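Local atomic coordinates of SusD homolog (Bacteroides thetaiotaomicron VPI-5482, PDB entry 3IV0), a protein that probably binds sugars at the outer membrane, as a SusD-family protein of a gut bacterium, although its own ligand is not established. Residues 32-37 with 94-98; 284-288 with 299-303; 321-327 with 338-343. All coordinates share one frame; numbering follows the deposited sequence.

Contact 1. Residues 32-37 with 94-98; sequences SFRNAT and VFYTA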
# COMPACT_ATOMS: atom_id res chain seq x y z
N SER A 32 10.70 9.17 -7.58
CA SER A 32 9.99 10.10 -6.74
C SER A 32 8.91 9.40 -5.91
O SER A 32 8.77 9.72 -4.73
CB SER A 32 9.37 11.26 -7.52
OG SER A 32 10.40 12.11 -8.04
N PHE A 33 8.20 8.45 -6.49
CA PHE A 33 7.19 7.72 -5.72
C PHE A 33 7.89 6.95 -4.60
O PHE A 33 7.39 6.91 -3.47
CB PHE A 33 6.44 6.78 -6.62
CG PHE A 33 5.31 6.08 -5.94
CD1 PHE A 33 4.08 6.72 -5.76
CD2 PHE A 33 5.45 4.82 -5.44
CE1 PHE A 33 3.02 6.07 -5.13
CE2 PHE A 33 4.41 4.19 -4.80
CZ PHE A 33 3.21 4.82 -4.64
N ARG A 34 9.02 6.34 -4.87
CA ARG A 34 9.79 5.64 -3.86
C ARG A 34 10.22 6.61 -2.76
O ARG A 34 10.18 6.29 -1.57
CB ARG A 34 11.00 4.98 -4.48
CG ARG A 34 11.96 4.38 -3.46
CD ARG A 34 12.97 3.51 -4.12
NE ARG A 34 13.74 4.22 -5.13
CZ ARG A 34 14.44 3.62 -6.08
NH1 ARG A 34 14.49 2.31 -6.16
NH2 ARG A 34 15.12 4.37 -6.95
N ASN A 35 10.71 7.79 -3.13
CA ASN A 35 11.08 8.79 -2.14
C ASN A 35 9.93 9.19 -1.24
O ASN A 35 10.12 9.35 -0.03
CB ASN A 35 11.71 10.01 -2.81
CG ASN A 35 13.13 9.78 -3.25
OD1 ASN A 35 13.81 8.92 -2.73
ND2 ASN A 35 13.57 10.58 -4.23
N ALA A 36 8.75 9.37 -1.84
CA ALA A 36 7.57 9.81 -1.09
C ALA A 36 7.08 8.77 -0.10
O ALA A 36 6.46 9.13 0.91
CB ALA A 36 6.47 10.13 -2.05
N THR A 37 7.28 7.51 -0.40
CA THR A 37 6.68 6.42 0.37
C THR A 37 7.61 5.72 1.33
O THR A 37 7.16 5.27 2.40
CB THR A 37 6.10 5.36 -0.58
OG1 THR A 37 7.10 4.97 -1.51
CG2 THR A 37 4.87 5.89 -1.33
N VAL A 94 6.49 15.55 -2.60
CA VAL A 94 7.23 14.56 -3.37
C VAL A 94 6.31 13.75 -4.27
O VAL A 94 6.64 13.46 -5.41
CB VAL A 94 8.07 13.66 -2.48
CG1 VAL A 94 8.87 12.66 -3.35
CG2 VAL A 94 9.02 14.52 -1.62
N PHE A 95 5.11 13.42 -3.80
CA PHE A 95 4.12 12.80 -4.69
C PHE A 95 3.80 13.72 -5.86
O PHE A 95 3.65 13.25 -7.00
CB PHE A 95 2.81 12.49 -3.94
CG PHE A 95 2.91 11.35 -2.97
CD1 PHE A 95 3.00 10.04 -3.43
CD2 PHE A 95 2.86 11.56 -1.60
CE1 PHE A 95 3.06 9.00 -2.53
CE2 PHE A 95 2.94 10.50 -0.72
CZ PHE A 95 3.01 9.26 -1.19
N TYR A 96 3.65 15.04 -5.60
CA TYR A 96 3.39 15.92 -6.74
C TYR A 96 4.59 16.07 -7.70
O TYR A 96 4.37 16.32 -8.89
CB TYR A 96 2.88 17.30 -6.29
CG TYR A 96 1.40 17.29 -6.00
CD1 TYR A 96 0.47 17.22 -7.02
CD2 TYR A 96 0.93 17.27 -4.71
CE1 TYR A 96 -0.85 17.14 -6.76
CE2 TYR A 96 -0.39 17.22 -4.44
CZ TYR A 96 -1.28 17.16 -5.46
OH TYR A 96 -2.62 17.08 -5.14
N THR A 97 5.80 15.84 -7.23
CA THR A 97 6.93 15.76 -8.16
C THR A 97 6.71 14.61 -9.14
O THR A 97 6.90 14.77 -10.34
CB THR A 97 8.27 15.60 -7.42
OG1 THR A 97 8.47 16.69 -6.53
CG2 THR A 97 9.48 15.50 -8.39
N ALA A 98 6.32 13.43 -8.65
CA ALA A 98 5.97 12.31 -9.49
C ALA A 98 4.85 12.65 -10.46
O ALA A 98 4.92 12.35 -11.65
CB ALA A 98 5.61 11.07 -8.62

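Contact 2. Residues 284-288 with 299-303; sequences FSDNV and LFCYS. With EDO (1,2-ethanediol), chain F.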
# COMPACT_ATOMS: atom_id res chain seq x y z
N PHE A 284 8.67 -1.68 7.71
CA PHE A 284 7.98 -2.31 8.82
C PHE A 284 8.85 -3.34 9.51
O PHE A 284 8.98 -3.35 10.77
CB PHE A 284 6.70 -2.97 8.28
CG PHE A 284 5.90 -3.75 9.30
CD1 PHE A 284 4.99 -3.10 10.10
CD2 PHE A 284 6.06 -5.12 9.44
CE1 PHE A 284 4.22 -3.80 11.02
CE2 PHE A 284 5.28 -5.81 10.37
CZ PHE A 284 4.38 -5.12 11.16
N SER A 285 9.47 -4.20 8.73
CA SER A 285 10.30 -5.26 9.29
C SER A 285 11.35 -4.70 10.28
O SER A 285 11.61 -5.31 11.34
CB SER A 285 10.96 -6.04 8.16
OG SER A 285 11.60 -7.21 8.67
N ASP A 286 11.99 -3.58 9.93
CA ASP A 286 13.04 -3.01 10.77
C ASP A 286 12.51 -2.36 12.02
O ASP A 286 13.28 -2.04 12.92
CB ASP A 286 13.95 -2.07 9.98
CG ASP A 286 14.92 -2.82 9.07
OD1 ASP A 286 15.26 -3.99 9.35
OD2 ASP A 286 15.43 -2.21 8.09
N ASN A 287 11.19 -2.18 12.09
CA ASN A 287 10.58 -1.64 13.27
C ASN A 287 10.07 -2.71 14.23
O ASN A 287 9.78 -2.40 15.39
CB ASN A 287 9.44 -0.68 12.87
CG ASN A 287 9.93 0.58 12.19
OD1 ASN A 287 11.00 1.11 12.49
ND2 ASN A 287 9.13 1.09 11.26
N VAL A 288 9.94 -3.95 13.75
CA VAL A 288 9.38 -5.04 14.55
C VAL A 288 10.36 -6.19 14.72
O VAL A 288 9.96 -7.27 15.14
CB VAL A 288 8.05 -5.57 13.97
CG1 VAL A 288 7.02 -4.46 14.00
CG2 VAL A 288 8.25 -6.09 12.58
N LEU A 299 11.43 -1.56 17.84
CA LEU A 299 10.76 -0.29 18.09
C LEU A 299 9.42 -0.46 18.79
O LEU A 299 9.08 0.29 19.71
CB LEU A 299 10.55 0.44 16.74
CG LEU A 299 9.88 1.80 16.84
CD1 LEU A 299 10.84 2.81 17.40
CD2 LEU A 299 9.41 2.27 15.44
N PHE A 300 8.61 -1.42 18.34
CA PHE A 300 7.29 -1.63 18.91
C PHE A 300 6.84 -3.07 18.76
O PHE A 300 7.42 -3.85 18.03
CB PHE A 300 6.22 -0.67 18.32
CG PHE A 300 5.94 -0.86 16.84
CD1 PHE A 300 5.08 -1.86 16.37
CD2 PHE A 300 6.49 -0.01 15.91
CE1 PHE A 300 4.80 -2.01 15.03
CE2 PHE A 300 6.23 -0.16 14.56
CZ PHE A 300 5.38 -1.14 14.12
N CYS A 301 5.77 -3.39 19.48
CA CYS A 301 5.13 -4.67 19.36
C CYS A 301 3.62 -4.54 19.35
O CYS A 301 3.05 -3.58 19.84
CB CYS A 301 5.57 -5.63 20.48
SG CYS A 301 5.10 -5.15 22.16
N TYR A 302 2.98 -5.58 18.83
CA TYR A 302 1.53 -5.70 18.79
C TYR A 302 1.01 -6.33 20.06
O TYR A 302 1.63 -7.25 20.61
CB TYR A 302 1.12 -6.61 17.62
CG TYR A 302 1.18 -5.90 16.27
CD1 TYR A 302 2.37 -5.76 15.61
CD2 TYR A 302 0.05 -5.31 15.75
CE1 TYR A 302 2.44 -5.10 14.39
CE2 TYR A 302 0.11 -4.63 14.51
CZ TYR A 302 1.31 -4.55 13.87
OH TYR A 302 1.41 -3.90 12.66
N SER A 303 -0.14 -5.87 20.50
CA SER A 303 -0.87 -6.49 21.61
C SER A 303 -0.99 -8.00 21.43
O SER A 303 -1.43 -8.48 20.40
CB SER A 303 -2.26 -5.86 21.68
OG SER A 303 -3.19 -6.64 22.38
C1 EDO F . 15.01 0.29 12.60
O1 EDO F . 15.59 -0.42 13.66
C2 EDO F . 14.03 1.42 12.93
O2 EDO F . 13.41 1.24 14.19
O HOH W 1 13.16 -2.74 15.45

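Contact 3. Residues 321-327 with 338-343; sequences ELWFDEK and PKEIKK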
# COMPACT_ATOMS: atom_id res chain seq x y z
N GLU A 321 3.49 -19.78 12.93
CA GLU A 321 4.84 -20.29 13.13
C GLU A 321 5.86 -19.60 12.24
O GLU A 321 7.04 -19.41 12.61
CB GLU A 321 4.88 -21.79 12.84
CG GLU A 321 4.25 -22.69 13.85
CD GLU A 321 2.73 -22.77 13.78
OE1 GLU A 321 2.12 -22.53 12.72
OE2 GLU A 321 2.11 -23.12 14.83
N LEU A 322 5.45 -19.23 11.03
CA LEU A 322 6.44 -18.75 10.07
C LEU A 322 6.64 -17.26 10.10
O LEU A 322 7.69 -16.79 9.67
CB LEU A 322 6.06 -19.18 8.66
CG LEU A 322 6.13 -20.67 8.38
CD1 LEU A 322 5.45 -21.05 7.09
CD2 LEU A 322 7.60 -21.16 8.33
N TRP A 323 5.66 -16.52 10.56
CA TRP A 323 5.74 -15.06 10.51
C TRP A 323 5.99 -14.43 11.86
O TRP A 323 6.35 -13.26 11.93
CB TRP A 323 4.48 -14.47 9.89
CG TRP A 323 4.33 -14.76 8.44
CD1 TRP A 323 5.20 -15.39 7.64
CD2 TRP A 323 3.24 -14.34 7.61
NE1 TRP A 323 4.71 -15.44 6.34
CE2 TRP A 323 3.50 -14.79 6.31
CE3 TRP A 323 2.05 -13.65 7.85
CZ2 TRP A 323 2.64 -14.54 5.25
CZ3 TRP A 323 1.21 -13.38 6.79
CH2 TRP A 323 1.50 -13.86 5.52
N PHE A 324 5.81 -15.20 12.94
CA PHE A 324 5.96 -14.67 14.28
C PHE A 324 6.91 -15.56 15.07
O PHE A 324 7.10 -16.74 14.74
CB PHE A 324 4.62 -14.57 15.02
CG PHE A 324 3.63 -13.69 14.33
CD1 PHE A 324 2.82 -14.20 13.34
CD2 PHE A 324 3.50 -12.36 14.70
CE1 PHE A 324 1.93 -13.39 12.68
CE2 PHE A 324 2.58 -11.53 14.02
CZ PHE A 324 1.79 -12.07 13.04
N ASP A 325 7.51 -14.99 16.10
CA ASP A 325 8.26 -15.82 17.07
C ASP A 325 7.32 -16.45 18.10
O ASP A 325 6.09 -16.30 18.08
CB ASP A 325 9.40 -15.00 17.68
CG ASP A 325 8.93 -13.97 18.70
OD1 ASP A 325 7.78 -13.99 19.16
OD2 ASP A 325 9.75 -13.08 19.05
N GLU A 326 7.90 -17.24 18.99
CA GLU A 326 7.09 -18.02 19.93
C GLU A 326 6.38 -17.16 20.98
O GLU A 326 5.45 -17.62 21.63
CB GLU A 326 7.96 -19.11 20.57
CG GLU A 326 7.19 -20.22 21.21
CD GLU A 326 8.07 -21.42 21.53
OE1 GLU A 326 8.25 -22.29 20.64
OE2 GLU A 326 8.58 -21.49 22.67
N LYS A 327 6.75 -15.88 21.08
CA LYS A 327 6.12 -14.96 22.01
C LYS A 327 4.99 -14.16 21.36
O LYS A 327 4.54 -13.16 21.89
CB LYS A 327 7.17 -14.00 22.57
CG LYS A 327 8.29 -14.73 23.31
CD LYS A 327 9.54 -13.87 23.44
CE LYS A 327 10.46 -13.95 22.21
NZ LYS A 327 11.52 -14.99 22.35
N PRO A 338 11.19 -9.03 24.87
CA PRO A 338 10.67 -8.53 23.59
C PRO A 338 10.09 -9.61 22.69
O PRO A 338 10.39 -10.77 22.86
CB PRO A 338 11.90 -7.92 22.95
CG PRO A 338 13.03 -8.75 23.45
CD PRO A 338 12.66 -9.03 24.89
N LYS A 339 9.31 -9.20 21.70
CA LYS A 339 8.85 -10.14 20.69
C LYS A 339 8.99 -9.50 19.32
O LYS A 339 9.00 -8.27 19.21
CB LYS A 339 7.43 -10.58 20.92
CG LYS A 339 6.42 -9.50 20.89
CD LYS A 339 5.07 -10.12 21.23
CE LYS A 339 3.96 -9.14 21.26
NZ LYS A 339 2.63 -9.84 21.49
N GLU A 340 9.17 -10.33 18.31
CA GLU A 340 9.43 -9.82 16.97
C GLU A 340 8.62 -10.55 15.93
O GLU A 340 8.11 -11.64 16.15
CB GLU A 340 10.91 -9.90 16.64
CG GLU A 340 11.51 -11.27 16.68
CD GLU A 340 13.02 -11.27 16.49
OE1 GLU A 340 13.62 -10.20 16.18
OE2 GLU A 340 13.62 -12.37 16.66
N ILE A 341 8.48 -9.89 14.78
CA ILE A 341 7.80 -10.45 13.62
C ILE A 341 8.85 -10.74 12.56
O ILE A 341 9.63 -9.84 12.24
CB ILE A 341 6.77 -9.43 13.09
CG1 ILE A 341 5.67 -9.27 14.13
CG2 ILE A 341 6.23 -9.87 11.74
CD1 ILE A 341 4.67 -8.14 13.84
N LYS A 342 8.90 -11.96 12.06
CA LYS A 342 9.94 -12.42 11.16
C LYS A 342 9.47 -12.67 9.71
O LYS A 342 10.22 -13.11 8.84
CB LYS A 342 10.58 -13.70 11.73
CG LYS A 342 9.68 -14.85 11.79
CD LYS A 342 10.43 -16.06 12.41
CE LYS A 342 9.53 -17.27 12.53
NZ LYS A 342 10.24 -18.40 13.18
N LYS A 343 8.23 -12.27 9.47
CA LYS A 343 7.56 -12.43 8.17
C LYS A 343 8.42 -11.96 7.00
O LYS A 343 8.46 -12.61 5.98
CB LYS A 343 6.25 -11.62 8.17
CG LYS A 343 5.50 -11.59 6.84
CD LYS A 343 4.17 -10.91 6.98
CE LYS A 343 3.51 -10.75 5.61
NZ LYS A 343 2.18 -10.09 5.69
O HOH W 2 8.19 -19.22 14.94
O HOH W 3 5.96 -12.49 17.73
O HOH W 4 12.64 -13.94 18.67

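Contact 1. Residues 32-37 with 94-98
A36 sets its CB squarely over one face of the F95 ring, 3.5 Å from the ring centroid and only 6° off the normal, a centred CH-pi contact. The edge of the same ring meets F33: CE1 of F33 lies 3.9 Å from CE1 of F95, near the F95 plane, with the two ring planes turned 70° apart. T37 adds its CG2, 3.8 Å from CE1 of F95. V94 lays CG1 against the turn from S32 to A36; standing anti to the backbone N, that methyl comes to 3.2 Å from S32 O and 3.7 Å from A36 CB. At the other end S32 CB rests against A98 CB, and S32 OG lies 3.5 Å from CG2 of T97.

The small side chains of S32, A36 and A98 at the interface are consistent with a close approach: the segments of helices 19-39 and 93-108 run antiparallel at 166°, their axes 8.1 Å apart. T37 OG1 is turned back onto F33 O at 2.8 Å, which fixes the methyl that faces the rings. Further out, F137 meets F33 and F43 meets F95, both edge-to-face. A leucine in place of F95 would probably leave A36 CB without its pi face and open a gap beside F33. Cohesion across this helix pair therefore rests on apolar and CH-pi contacts, while T37 OG1 and, weakly, S32 OG (to S28 O) bond within helix 19-39.

Contact 2. Residues 284-288 with 299-303
N287 O receives two backbone donors from the opposite segment, L299 N at 3.1 Å and F300 N at 3.3 Å. Both bonds are weak; the N-H...O angle is 124° for L299 and a straighter 153° for F300. Water 1 reinforces the junction, donating to D286 O and accepting from L299 N. A 1,2-ethanediol molecule, probably from the crystallisation liquor, lies alongside: its O1 gives a weak bond to D286 O and its O2 another, 3.0 Å long, to N287 OD1. The amide nitrogen of N287 is held separately by N281 O.

Packing spreads from this polar corner. L299 and N287 run side by side, with CD2 of L299 3.5 Å from OD1 of N287. F300 holds its CG between its own N and carbonyl carbon (chi1 65°), which brings the ring against N287 and V288; N287 O stands over one face toward the rim, and V288 CG1 comes obliquely to 3.5 Å from CE1 of F300. From the opposite direction Y302 brings OH to 3.3 Å from CE1 of F284, in an edge approach near the F284 plane, while CZ of F284 lies 3.8 Å from CE1 of Y302.

Beyond the contact, I55 touches both F300 and Y302. A short, weakly bonded helical turn is thus packed on strand 300-302, which pairs antiparallel with strand 55-57 in a two-stranded sheet, a small beta element within this largely helical SusD-family protein.

Contact 3. Residues 321-327 with 338-343
A single beta bridge, F324 with I341 at a CA-CA distance of 4.7 Å, joins segment 321-327, on helix 318-323, to the loop before strand 348-350. W323 O serves two donors beside it: K342 N at 2.9 Å, rising 46° out of the carbonyl plane, and K343 N by a weaker bond. On the far side of the pair D325 N makes a weak bond to E340 O. F324 and I341 lie side by side, CD2 of the ring 3.8 Å from CG1 of I341.

K343 stretches across one face of the W323 indole. Its CG sits 3.6 Å from the five-membered centroid in a CH-pi contact, and the extended chain carries NZ to 4.1 Å from the six-membered centroid, an off-centre cation-pi contact. That ammonium also forms a salt bridge with E426, while W323 NE1 is held by S253.

At the other end D325 forms an Asx turn, OD1 accepting from K327 N at 2.9 Å. With chi1 at 74° the carboxylate folds over its own backbone, and OD2 takes E340 N at 2.9 Å from above the carboxylate plane. Water 4 donates to both D325 OD2 and E340 OE2, which probably eases the closeness of the two acidic groups; S291 is a further partner of OE2. Water 3 joins D325 OD1 to E340 O. The extended K342 chain runs past E321 and F324, where its NZ donates a hydrogen bond to water 2, and that water donates in turn to E321 O and F324 O.

Contacts 2 and 3 adjoin, their centres about 10 Å apart, and touch directly through their backbones: V288 O of contact 2 probably accepts from I341 N of contact 3 at 3.0 Å. Thus I341 is bonded to V288 while bridging to F324, and its CD1 also packs 3.7 Å from CD1 of Y302. Contact 1 stands apart in the helical part of the chain, about 25 Å centre to centre from contact 2 and about 32 Å from contact 3; its nearest atoms are about 9 Å and 16 Å away. All three follow in series along the chain. The ethanediol touches contact 2 and gives no evidence for a sugar site.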